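Local coordinates for hyaluronidase (Thermobaculum terrenum, PDB 5DIY), which probably removes N-acetylglucosamine from O-GlcNAc-modified proteins as a glycoside hydrolase of family 84, at residues V197-E201 with C315-E319; Q309-I313 with R435-D439; W382-L386 with V441-L445. One frame throughout, in Å; residues are numbered along the deposited sequence.

Contact 1. Residues V197-E201 with C315-E319; sequences VCSHE and CLEPE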
ATOM      1  N   VAL C 197      -0.365   6.788  -8.940  1.00 26.95           N
ATOM      2  CA  VAL C 197       0.764   5.986  -8.468  1.00 26.70           C
ATOM      3  C   VAL C 197       0.202   4.750  -7.776  1.00 26.87           C
ATOM      4  O   VAL C 197       0.525   3.622  -8.147  1.00 26.85           O
ATOM      5  CB  VAL C 197       1.698   6.779  -7.512  1.00 26.02           C
ATOM      6  CG1 VAL C 197       2.731   5.865  -6.868  1.00 25.15           C
ATOM      7  CG2 VAL C 197       2.381   7.918  -8.257  1.00 25.40           C
ATOM      8  N   CYS C 198      -0.651   4.988  -6.783  1.00 27.10           N
ATOM      9  CA  CYS C 198      -1.469   3.956  -6.165  1.00 27.08           C
ATOM     10  C   CYS C 198      -2.885   4.187  -6.674  1.00 27.03           C
ATOM     11  O   CYS C 198      -3.557   5.117  -6.230  1.00 25.51           O
ATOM     12  CB  CYS C 198      -1.411   4.085  -4.647  1.00 27.77           C
ATOM     13  SG  CYS C 198       0.266   4.013  -4.005  1.00 28.56           S
ATOM     14  N   SER C 199      -3.324   3.358  -7.624  1.00 26.54           N
ATOM     15  CA  SER C 199      -4.561   3.625  -8.361  1.00 26.28           C
ATOM     16  C   SER C 199      -5.793   3.190  -7.580  1.00 26.34           C
ATOM     17  O   SER C 199      -5.818   2.088  -7.017  1.00 25.32           O
ATOM     18  CB  SER C 199      -4.540   2.947  -9.738  1.00 26.18           C
ATOM     19  OG  SER C 199      -3.610   3.584 -10.601  1.00 25.45           O
ATOM     20  N   HIS C 200      -6.807   4.057  -7.557  1.00 27.12           N
ATOM     21  CA  HIS C 200      -8.098   3.722  -6.949  1.00 28.95           C
ATOM     22  C   HIS C 200      -8.767   2.596  -7.701  1.00 28.53           C
ATOM     23  O   HIS C 200      -9.207   1.614  -7.102  1.00 29.59           O
ATOM     24  CB  HIS C 200      -9.042   4.927  -6.907  1.00 31.03           C
ATOM     25  CG  HIS C 200     -10.384   4.607  -6.317  1.00 34.41           C
ATOM     26  ND1 HIS C 200     -11.569   5.017  -6.891  1.00 37.13           N
ATOM     27  CD2 HIS C 200     -10.727   3.877  -5.228  1.00 34.38           C
ATOM     28  CE1 HIS C 200     -12.582   4.573  -6.164  1.00 37.42           C
ATOM     29  NE2 HIS C 200     -12.097   3.877  -5.152  1.00 36.27           N
ATOM     30  N   GLU C 201      -8.839   2.753  -9.017  1.00 27.99           N
ATOM     31  CA  GLU C 201      -9.439   1.760  -9.896  1.00 29.24           C
ATOM     32  C   GLU C 201      -8.589   1.614 -11.154  1.00 27.30           C
ATOM     33  O   GLU C 201      -7.946   2.568 -11.589  1.00 25.88           O
ATOM     34  CB  GLU C 201     -10.867   2.170 -10.271  1.00 30.17           C
ATOM     35  CG  GLU C 201     -10.978   3.602 -10.780  1.00 32.28           C
ATOM     36  CD  GLU C 201     -12.341   3.938 -11.349  1.00 34.39           C
ATOM     37  OE1 GLU C 201     -13.347   3.307 -10.939  1.00 36.23           O
ATOM     38  OE2 GLU C 201     -12.398   4.844 -12.208  1.00 35.77           O
ATOM     39  N   CYS C 315      -5.473   3.624  -1.070  1.00 23.44           N
ATOM     40  CA  CYS C 315      -5.860   4.067  -2.411  1.00 24.38           C
ATOM     41  C   CYS C 315      -7.181   3.430  -2.892  1.00 24.58           C
ATOM     42  O   CYS C 315      -7.927   4.049  -3.646  1.00 25.14           O
ATOM     43  CB  CYS C 315      -4.745   3.773  -3.422  1.00 24.39           C
ATOM     44  SG  CYS C 315      -4.428   2.016  -3.724  1.00 26.06           S
ATOM     45  N   LEU C 316      -7.458   2.202  -2.453  1.00 25.12           N
ATOM     46  CA  LEU C 316      -8.695   1.493  -2.807  1.00 25.83           C
ATOM     47  C   LEU C 316      -9.928   2.037  -2.072  1.00 26.65           C
ATOM     48  O   LEU C 316     -11.027   2.008  -2.614  1.00 27.48           O
ATOM     49  CB  LEU C 316      -8.556  -0.004  -2.519  1.00 25.58           C
ATOM     50  CG  LEU C 316      -7.394  -0.740  -3.197  1.00 26.29           C
ATOM     51  CD1 LEU C 316      -7.362  -2.202  -2.780  1.00 26.26           C
ATOM     52  CD2 LEU C 316      -7.483  -0.621  -4.710  1.00 26.78           C
ATOM     53  N   GLU C 317      -9.750   2.501  -0.836  1.00 26.62           N
ATOM     54  CA  GLU C 317     -10.835   3.103  -0.063  1.00 26.82           C
ATOM     55  C   GLU C 317     -10.303   4.360   0.598  1.00 26.47           C
ATOM     56  O   GLU C 317      -9.953   4.330   1.775  1.00 26.02           O
ATOM     57  CB  GLU C 317     -11.363   2.129   0.995  1.00 26.69           C
ATOM     58  CG  GLU C 317     -11.962   0.845   0.452  1.00 28.01           C
ATOM     59  CD  GLU C 317     -13.178   1.057  -0.435  1.00 27.51           C
ATOM     60  OE1 GLU C 317     -13.818   2.128  -0.369  1.00 28.21           O
ATOM     61  OE2 GLU C 317     -13.490   0.134  -1.208  1.00 27.83           O
ATOM     62  N   PRO C 318     -10.211   5.464  -0.164  1.00 25.87           N
ATOM     63  CA  PRO C 318      -9.545   6.663   0.350  1.00 26.68           C
ATOM     64  C   PRO C 318     -10.322   7.473   1.407  1.00 27.68           C
ATOM     65  O   PRO C 318      -9.716   8.293   2.088  1.00 28.84           O
ATOM     66  CB  PRO C 318      -9.327   7.501  -0.913  1.00 26.51           C
ATOM     67  CG  PRO C 318     -10.443   7.101  -1.815  1.00 26.70           C
ATOM     68  CD  PRO C 318     -10.669   5.642  -1.554  1.00 25.91           C
ATOM     69  N   GLU C 319     -11.625   7.246   1.558  1.00 29.33           N
ATOM     70  CA  GLU C 319     -12.442   8.070   2.468  1.00 30.56           C
ATOM     71  C   GLU C 319     -12.187   7.705   3.927  1.00 28.45           C
ATOM     72  O   GLU C 319     -11.584   6.673   4.237  1.00 27.70           O
ATOM     73  CB  GLU C 319     -13.940   7.921   2.161  1.00 32.47           C
ATOM     74  CG  GLU C 319     -14.357   8.209   0.720  1.00 36.38           C
ATOM     75  CD  GLU C 319     -13.959   9.585   0.217  1.00 39.73           C
ATOM     76  OE1 GLU C 319     -13.930  10.544   1.019  1.00 44.84           O
ATOM     77  OE2 GLU C 319     -13.681   9.711  -0.996  1.00 44.42           O
TER

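Contact 2. Residues Q309-I313 with R435-D439; sequences QSNTI and RVCGD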
ATOM      1  N   GLN C 309     -12.676  -2.691   9.879  1.00 24.99           N
ATOM      2  CA  GLN C 309     -13.489  -1.469   9.731  1.00 25.01           C
ATOM      3  C   GLN C 309     -12.748  -0.168  10.098  1.00 24.48           C
ATOM      4  O   GLN C 309     -13.073   0.885   9.562  1.00 25.87           O
ATOM      5  CB  GLN C 309     -14.772  -1.567  10.548  1.00 25.21           C
ATOM      6  CG  GLN C 309     -15.772  -2.586  10.037  1.00 25.61           C
ATOM      7  CD  GLN C 309     -16.994  -2.700  10.930  1.00 26.80           C
ATOM      8  OE1 GLN C 309     -16.976  -2.289  12.093  1.00 26.62           O
ATOM      9  NE2 GLN C 309     -18.071  -3.255  10.384  1.00 27.38           N
ATOM     10  N   SER C 310     -11.762  -0.258  10.991  1.00 23.87           N
ATOM     11  CA  SER C 310     -10.902   0.870  11.370  1.00 23.77           C
ATOM     12  C   SER C 310      -9.571   0.941  10.580  1.00 24.32           C
ATOM     13  O   SER C 310      -8.765   1.853  10.811  1.00 24.79           O
ATOM     14  CB  SER C 310     -10.624   0.818  12.887  1.00 24.28           C
ATOM     15  OG  SER C 310     -11.777   1.175  13.641  1.00 23.94           O
ATOM     16  N   ASN C 311      -9.349   0.009   9.647  1.00 24.13           N
ATOM     17  CA  ASN C 311      -8.150  -0.005   8.802  1.00 24.17           C
ATOM     18  C   ASN C 311      -8.478  -0.062   7.309  1.00 23.96           C
ATOM     19  O   ASN C 311      -7.790  -0.740   6.539  1.00 23.91           O
ATOM     20  CB  ASN C 311      -7.256  -1.184   9.196  1.00 24.77           C
ATOM     21  CG  ASN C 311      -6.722  -1.053  10.607  1.00 25.09           C
ATOM     22  OD1 ASN C 311      -5.780  -0.303  10.853  1.00 24.79           O
ATOM     23  ND2 ASN C 311      -7.331  -1.772  11.542  1.00 26.29           N
ATOM     24  N   THR C 312      -9.517   0.665   6.900  1.00 23.24           N
ATOM     25  CA  THR C 312      -9.949   0.676   5.505  1.00 23.12           C
ATOM     26  C   THR C 312      -9.142   1.637   4.622  1.00 23.29           C
ATOM     27  O   THR C 312      -9.081   1.425   3.410  1.00 23.48           O
ATOM     28  CB  THR C 312     -11.448   1.024   5.369  1.00 23.16           C
ATOM     29  OG1 THR C 312     -11.710   2.296   5.973  1.00 23.45           O
ATOM     30  CG2 THR C 312     -12.299  -0.027   6.033  1.00 23.51           C
ATOM     31  N   ILE C 313      -8.513   2.660   5.217  1.00 23.00           N
ATOM     32  CA  ILE C 313      -7.901   3.743   4.445  1.00 23.60           C
ATOM     33  C   ILE C 313      -6.768   3.193   3.562  1.00 23.96           C
ATOM     34  O   ILE C 313      -5.813   2.582   4.047  1.00 24.02           O
ATOM     35  CB  ILE C 313      -7.388   4.925   5.316  1.00 23.99           C
ATOM     36  CG1 ILE C 313      -8.548   5.618   6.043  1.00 24.48           C
ATOM     37  CG2 ILE C 313      -6.670   5.961   4.447  1.00 24.43           C
ATOM     38  CD1 ILE C 313      -8.120   6.551   7.161  1.00 25.16           C
ATOM     39  N   ARG C 435      -2.705   5.339  11.439  1.00 27.29           N
ATOM     40  CA  ARG C 435      -3.957   5.944  10.998  1.00 27.13           C
ATOM     41  C   ARG C 435      -5.152   5.027  11.298  1.00 25.67           C
ATOM     42  O   ARG C 435      -6.166   5.060  10.589  1.00 24.07           O
ATOM     43  CB  ARG C 435      -3.869   6.273   9.497  1.00 28.17           C
ATOM     44  CG  ARG C 435      -4.982   7.188   8.990  1.00 29.86           C
ATOM     45  CD  ARG C 435      -4.498   8.455   8.313  1.00 30.79           C
ATOM     46  NE  ARG C 435      -4.353   8.321   6.867  1.00 32.00           N
ATOM     47  CZ  ARG C 435      -4.941   9.068   5.921  1.00 31.29           C
ATOM     48  NH1 ARG C 435      -5.786  10.057   6.197  1.00 31.53           N
ATOM     49  NH2 ARG C 435      -4.660   8.809   4.651  1.00 31.11           N
ATOM     50  N   VAL C 436      -5.044   4.211  12.349  1.00 24.48           N
ATOM     51  CA  VAL C 436      -6.175   3.387  12.791  1.00 23.85           C
ATOM     52  C   VAL C 436      -7.324   4.298  13.247  1.00 22.83           C
ATOM     53  O   VAL C 436      -7.095   5.302  13.917  1.00 22.77           O
ATOM     54  CB  VAL C 436      -5.769   2.370  13.890  1.00 23.71           C
ATOM     55  CG1 VAL C 436      -5.454   3.047  15.217  1.00 23.50           C
ATOM     56  CG2 VAL C 436      -6.846   1.308  14.068  1.00 23.95           C
ATOM     57  N   CYS C 437      -8.537   3.954  12.818  1.00 22.47           N
ATOM     58  CA  CYS C 437      -9.762   4.745  13.027  1.00 21.90           C
ATOM     59  C   CYS C 437      -9.784   6.099  12.299  1.00 21.40           C
ATOM     60  O   CYS C 437     -10.664   6.928  12.561  1.00 20.44           O
ATOM     61  CB  CYS C 437     -10.063   4.939  14.523  1.00 22.13           C
ATOM     62  SG  CYS C 437      -9.995   3.434  15.520  1.00 23.50           S
ATOM     63  N   GLY C 438      -8.862   6.307  11.354  1.00 20.91           N
ATOM     64  CA  GLY C 438      -8.665   7.616  10.736  1.00 21.38           C
ATOM     65  C   GLY C 438      -8.628   8.724  11.771  1.00 22.32           C
ATOM     66  O   GLY C 438      -8.060   8.557  12.860  1.00 22.40           O
ATOM     67  N   ASP C 439      -9.264   9.845  11.436  1.00 22.72           N
ATOM     68  CA  ASP C 439      -9.564  10.895  12.399  1.00 23.11           C
ATOM     69  C   ASP C 439     -11.032  10.862  12.848  1.00 22.18           C
ATOM     70  O   ASP C 439     -11.543  11.832  13.391  1.00 21.37           O
ATOM     71  CB  ASP C 439      -9.196  12.245  11.793  1.00 24.20           C
ATOM     72  CG  ASP C 439      -7.696  12.403  11.633  1.00 25.31           C
ATOM     73  OD1 ASP C 439      -6.998  12.610  12.648  1.00 26.13           O
ATOM     74  OD2 ASP C 439      -7.211  12.295  10.498  1.00 25.79           O
TER

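Contact 3. Residues W382-L386 with V441-L445; sequences WTDYL and VRNFL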
ATOM      1  N   TRP C 382      -7.772   4.263  21.348  1.00 23.62           N
ATOM      2  CA  TRP C 382      -8.979   4.968  20.872  1.00 23.75           C
ATOM      3  C   TRP C 382     -10.233   4.430  21.566  1.00 22.92           C
ATOM      4  O   TRP C 382     -11.139   5.190  21.886  1.00 22.49           O
ATOM      5  CB  TRP C 382      -9.144   4.862  19.347  1.00 23.27           C
ATOM      6  CG  TRP C 382      -8.236   5.746  18.520  1.00 22.53           C
ATOM      7  CD1 TRP C 382      -7.362   5.337  17.559  1.00 22.78           C
ATOM      8  CD2 TRP C 382      -8.147   7.177  18.558  1.00 22.48           C
ATOM      9  NE1 TRP C 382      -6.719   6.418  17.005  1.00 22.39           N
ATOM     10  CE2 TRP C 382      -7.185   7.561  17.598  1.00 22.60           C
ATOM     11  CE3 TRP C 382      -8.777   8.172  19.318  1.00 22.37           C
ATOM     12  CZ2 TRP C 382      -6.836   8.899  17.377  1.00 22.91           C
ATOM     13  CZ3 TRP C 382      -8.430   9.501  19.098  1.00 22.73           C
ATOM     14  CH2 TRP C 382      -7.468   9.851  18.134  1.00 22.43           C
ATOM     15  N   THR C 383     -10.256   3.118  21.809  1.00 23.60           N
ATOM     16  CA  THR C 383     -11.336   2.452  22.544  1.00 23.25           C
ATOM     17  C   THR C 383     -11.424   2.916  24.004  1.00 23.83           C
ATOM     18  O   THR C 383     -12.525   3.178  24.502  1.00 23.20           O
ATOM     19  CB  THR C 383     -11.171   0.917  22.494  1.00 23.33           C
ATOM     20  OG1 THR C 383     -10.897   0.508  21.143  1.00 22.83           O
ATOM     21  CG2 THR C 383     -12.421   0.202  23.009  1.00 22.85           C
ATOM     22  N   ASP C 384     -10.275   3.028  24.674  1.00 24.58           N
ATOM     23  CA  ASP C 384     -10.208   3.581  26.038  1.00 25.79           C
ATOM     24  C   ASP C 384     -10.806   4.986  26.089  1.00 25.41           C
ATOM     25  O   ASP C 384     -11.504   5.338  27.042  1.00 25.10           O
ATOM     26  CB  ASP C 384      -8.758   3.658  26.563  1.00 27.04           C
ATOM     27  CG  ASP C 384      -8.131   2.293  26.830  1.00 27.31           C
ATOM     28  OD1 ASP C 384      -8.844   1.309  27.087  1.00 28.44           O
ATOM     29  OD2 ASP C 384      -6.889   2.215  26.789  1.00 29.16           O
ATOM     30  N   TYR C 385     -10.546   5.782  25.053  1.00 25.94           N
ATOM     31  CA  TYR C 385     -10.998   7.176  25.034  1.00 26.01           C
ATOM     32  C   TYR C 385     -12.509   7.268  24.792  1.00 25.42           C
ATOM     33  O   TYR C 385     -13.189   8.095  25.410  1.00 25.48           O
ATOM     34  CB  TYR C 385     -10.224   8.007  24.004  1.00 26.28           C
ATOM     35  CG  TYR C 385      -8.709   7.904  24.070  1.00 27.65           C
ATOM     36  CD1 TYR C 385      -8.037   7.420  25.211  1.00 28.60           C
ATOM     37  CD2 TYR C 385      -7.933   8.317  22.989  1.00 27.97           C
ATOM     38  CE1 TYR C 385      -6.652   7.334  25.248  1.00 28.19           C
ATOM     39  CE2 TYR C 385      -6.550   8.242  23.024  1.00 28.66           C
ATOM     40  CZ  TYR C 385      -5.913   7.745  24.153  1.00 29.31           C
ATOM     41  OH  TYR C 385      -4.536   7.672  24.179  1.00 29.74           O
ATOM     42  N   LEU C 386     -13.034   6.418  23.909  1.00 24.93           N
ATOM     43  CA  LEU C 386     -14.482   6.332  23.692  1.00 25.56           C
ATOM     44  C   LEU C 386     -15.237   5.962  24.966  1.00 25.55           C
ATOM     45  O   LEU C 386     -16.325   6.470  25.213  1.00 25.58           O
ATOM     46  CB  LEU C 386     -14.821   5.313  22.602  1.00 26.27           C
ATOM     47  CG  LEU C 386     -14.586   5.765  21.164  1.00 27.68           C
ATOM     48  CD1 LEU C 386     -14.747   4.573  20.226  1.00 28.06           C
ATOM     49  CD2 LEU C 386     -15.544   6.885  20.776  1.00 28.36           C
ATOM     50  N   VAL C 441     -12.645   8.804  15.173  1.00 20.30           N
ATOM     51  CA  VAL C 441     -12.780   8.766  16.633  1.00 19.84           C
ATOM     52  C   VAL C 441     -12.272  10.085  17.212  1.00 19.77           C
ATOM     53  O   VAL C 441     -12.926  10.676  18.067  1.00 18.74           O
ATOM     54  CB  VAL C 441     -12.071   7.549  17.258  1.00 19.85           C
ATOM     55  CG1 VAL C 441     -12.166   7.584  18.781  1.00 19.99           C
ATOM     56  CG2 VAL C 441     -12.690   6.261  16.743  1.00 19.69           C
ATOM     57  N   ARG C 442     -11.132  10.564  16.711  1.00 20.57           N
ATOM     58  CA  ARG C 442     -10.604  11.880  17.096  1.00 20.28           C
ATOM     59  C   ARG C 442     -11.664  12.972  17.022  1.00 20.41           C
ATOM     60  O   ARG C 442     -11.927  13.655  18.024  1.00 20.14           O
ATOM     61  CB  ARG C 442      -9.417  12.268  16.214  1.00 20.41           C
ATOM     62  CG  ARG C 442      -8.671  13.516  16.662  1.00 20.62           C
ATOM     63  CD  ARG C 442      -7.732  14.014  15.573  1.00 20.62           C
ATOM     64  NE  ARG C 442      -6.682  13.036  15.310  1.00 21.02           N
ATOM     65  CZ  ARG C 442      -5.579  12.875  16.038  1.00 21.01           C
ATOM     66  NH1 ARG C 442      -5.335  13.640  17.093  1.00 21.35           N
ATOM     67  NH2 ARG C 442      -4.701  11.934  15.697  1.00 21.63           N
ATOM     68  N   ASN C 443     -12.281  13.119  15.845  1.00 19.91           N
ATOM     69  CA  ASN C 443     -13.260  14.194  15.617  1.00 19.94           C
ATOM     70  C   ASN C 443     -14.496  14.036  16.506  1.00 19.26           C
ATOM     71  O   ASN C 443     -15.051  15.024  16.966  1.00 18.34           O
ATOM     72  CB  ASN C 443     -13.677  14.296  14.136  1.00 20.33           C
ATOM     73  CG  ASN C 443     -12.521  14.658  13.199  1.00 20.85           C
ATOM     74  OD1 ASN C 443     -11.510  15.234  13.602  1.00 20.37           O
ATOM     75  ND2 ASN C 443     -12.678  14.314  11.928  1.00 21.88           N
ATOM     76  N   PHE C 444     -14.908  12.794  16.759  1.00 19.42           N
ATOM     77  CA  PHE C 444     -16.007  12.532  17.682  1.00 20.20           C
ATOM     78  C   PHE C 444     -15.652  12.993  19.094  1.00 19.92           C
ATOM     79  O   PHE C 444     -16.431  13.694  19.725  1.00 19.45           O
ATOM     80  CB  PHE C 444     -16.400  11.049  17.687  1.00 21.27           C
ATOM     81  CG  PHE C 444     -17.510  10.717  18.656  1.00 21.87           C
ATOM     82  CD1 PHE C 444     -18.802  11.193  18.438  1.00 22.62           C
ATOM     83  CD2 PHE C 444     -17.264   9.923  19.782  1.00 22.37           C
ATOM     84  CE1 PHE C 444     -19.833  10.892  19.326  1.00 23.50           C
ATOM     85  CE2 PHE C 444     -18.284   9.622  20.678  1.00 23.16           C
ATOM     86  CZ  PHE C 444     -19.572  10.108  20.450  1.00 24.17           C
ATOM     87  N   LEU C 445     -14.467  12.617  19.564  1.00 20.28           N
ATOM     88  CA  LEU C 445     -13.994  13.011  20.896  1.00 20.44           C
ATOM     89  C   LEU C 445     -13.840  14.527  21.055  1.00 20.29           C
ATOM     90  O   LEU C 445     -14.213  15.091  22.096  1.00 20.10           O
ATOM     91  CB  LEU C 445     -12.685  12.274  21.242  1.00 20.69           C
ATOM     92  CG  LEU C 445     -12.842  10.757  21.406  1.00 20.49           C
ATOM     93  CD1 LEU C 445     -11.494  10.056  21.516  1.00 20.96           C
ATOM     94  CD2 LEU C 445     -13.727  10.412  22.594  1.00 20.97           C
TER

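Contact 1. Residues V197-E201 with C315-E319
His200 turns the edge of its imidazole to the backbone of Cys315 and Leu316, where the loop after strand 189-192 of the (beta/alpha)8 barrel meets the link between helices 301-308 and 322-336. His200 CG is anti to its backbone N (chi1 179°), which carries the ring across to the other loop. Its CD2 lies 3.2 Å from Cys315 O and equally near Leu316 O, both close to the ring plane; this corner of the imidazole is thus met by two carbonyl oxygens. The backbone repeats the theme, for His200 CA makes a CA-H...O contact of 3.3 Å with Cys315 O, with an angle of 145° at the hydrogen. His242 meets the same ring from outside the two segments, with its plane inclined at a wide angle.

The cysteine pair is oriented differently. Cys198 and Cys315 both direct their beta carbons across the contact, and the two CB atoms stand 3.6 Å apart. Their sulfurs diverge: Cys198 SG and Cys315 SG are 5.1 Å apart, too far for a disulfide, and Cys198 lies beside Asn223, a residue of the N-acetylglucosamine site. Cys315 SG sits between its own backbone N and carbonyl carbon (chi1 67°), which turns it toward Ser199.

Ser199 itself points the other way, its hydroxyl hydrogen-bonded to Thr193 and Asn196, while its carbonyl oxygen takes a hydrogen bond from Arg243. The contact therefore joins the loop that borders the sugar site, whose Val197 touches the bound NAG, to the start of the helical region beyond the barrel. On the flank of this junction Leu316 bends back, setting its CD2 methyl 3.7 Å from His200 O.

Contact 2. Residues Q309-I313 with R435-D439
Ser310 makes the single clear hydrogen bond of this contact, accepting from Cys437 in the turn opposite. The distance from Cys437 N to Ser310 O is 2.9 Å, and the N-H...O angle of 160° shows a nearly straight bond. The donor lies in the carbonyl plane, on a lone pair of the oxygen. This bond sets the local pairing; the side chains of the same two residues also approach closely, with Ser310 OG 3.4 Å from Cys437 SG.

At Asn311 the contact becomes a grazing one. The amide crosses Val436 at a slant, its OD1 resting 3.8 Å from the CG2 methyl, while its ND2 is used elsewhere, bonding to Phe307 O at the end of helix 301-308. Trp375 of helix 373-398 also touches this asparagine.

Past Thr312, Ile313 sends its two branches to different targets. Its CG2 lies over one face of the Arg435 guanidinium, 3.5 Å from NH2, and the two side chains cross at about a right angle. Its CD1 reaches the Arg435 CG methylene and also Gly438, whose CA is 3.8 Å from that methyl; with no side chain on the glycine, the close approach is to the backbone itself. Arg435 is bent at chi2 and chi3, which turns a face of its guanidinium to Ile313, and a salt bridge from NH2 to Glu234 holds the charged end.

The partner of all these groups runs from Arg435 to Gly438, closed by Gly438 N to Arg435 O at 3.1 Å. Cys437 occupies its third position with positive phi (66°), as expected of a type II beta turn, here one that leads to Asp439, the N-cap position of helix 440-451, and packs on the loop after helix 301-308.

Contact 3. Residues W382-L386 with V441-L445
Trp382 and Val441 meet at the tight end of a near-parallel helix pair, part of the helical bundle that follows the barrel. The axes of the segments 382-386 and 441-445 approach to 10.6 Å with their N-to-C directions 23° apart, a spacing bridged wholly by side chains, since no hydrogen bond crosses. Val441 CG1, anti to its backbone N (chi1 177°), points into the interface, 3.5 Å from Trp382 CE3 and also against Leu386 CG. The valine CB lies above one indole face, offset toward the rim. Leu445 fills the next step: its CD1 presses 3.5 Å against Tyr385 CB and meets Trp382 at the edge of the ring, while Leu386 CD2 approaches Phe444 CD2 at 3.6 Å, the two side chains crossing at about a right angle. Phe328 and Leu324 of helix 322-336 cover Val441, while Leu422 and Leu426 of helix 412-428 lie on Leu445.

Cutting Trp382 back to an alanine would probably open a gap beside Val441 and Leu445 and leave the aliphatic part of Arg442 without its aromatic neighbour.

The looser flank belongs to Arg442, which is partly exposed where the other touching residues are buried. Its CB still packs at 3.7 Å from Trp382 CH2, but beyond this the chain spans the ring's outer rim at longer range, its NE in a salt bridge with Asp439 and its NH2 bonded to Ala429 O. Guanidinium and indole planes stand 84° apart, and Trp382 CH2 lies 4.1 Å above the centre of the guanidinium.

How the contacts relate
Burial rises from contact 1, partly open beside the sugar site, to contacts 2 and 3, each largely buried and remote from that site. Contacts 1 and 2 share the link between helices 301-308 and 322-336, and touch where Glu317 CB meets Thr312 O. The turn of contact 2 runs through Asp439 into helix 440-451, which contact 3 uses; between the two, Cys437 SG packs on Trp382 CD1. The chemistry changes along this path: carbonyls against an imidazole edge in contact 1, one backbone hydrogen bond with mixed packing in contact 2, and side-chain packing between helices in contact 3, whose centre is about 26 Å from that of contact 1.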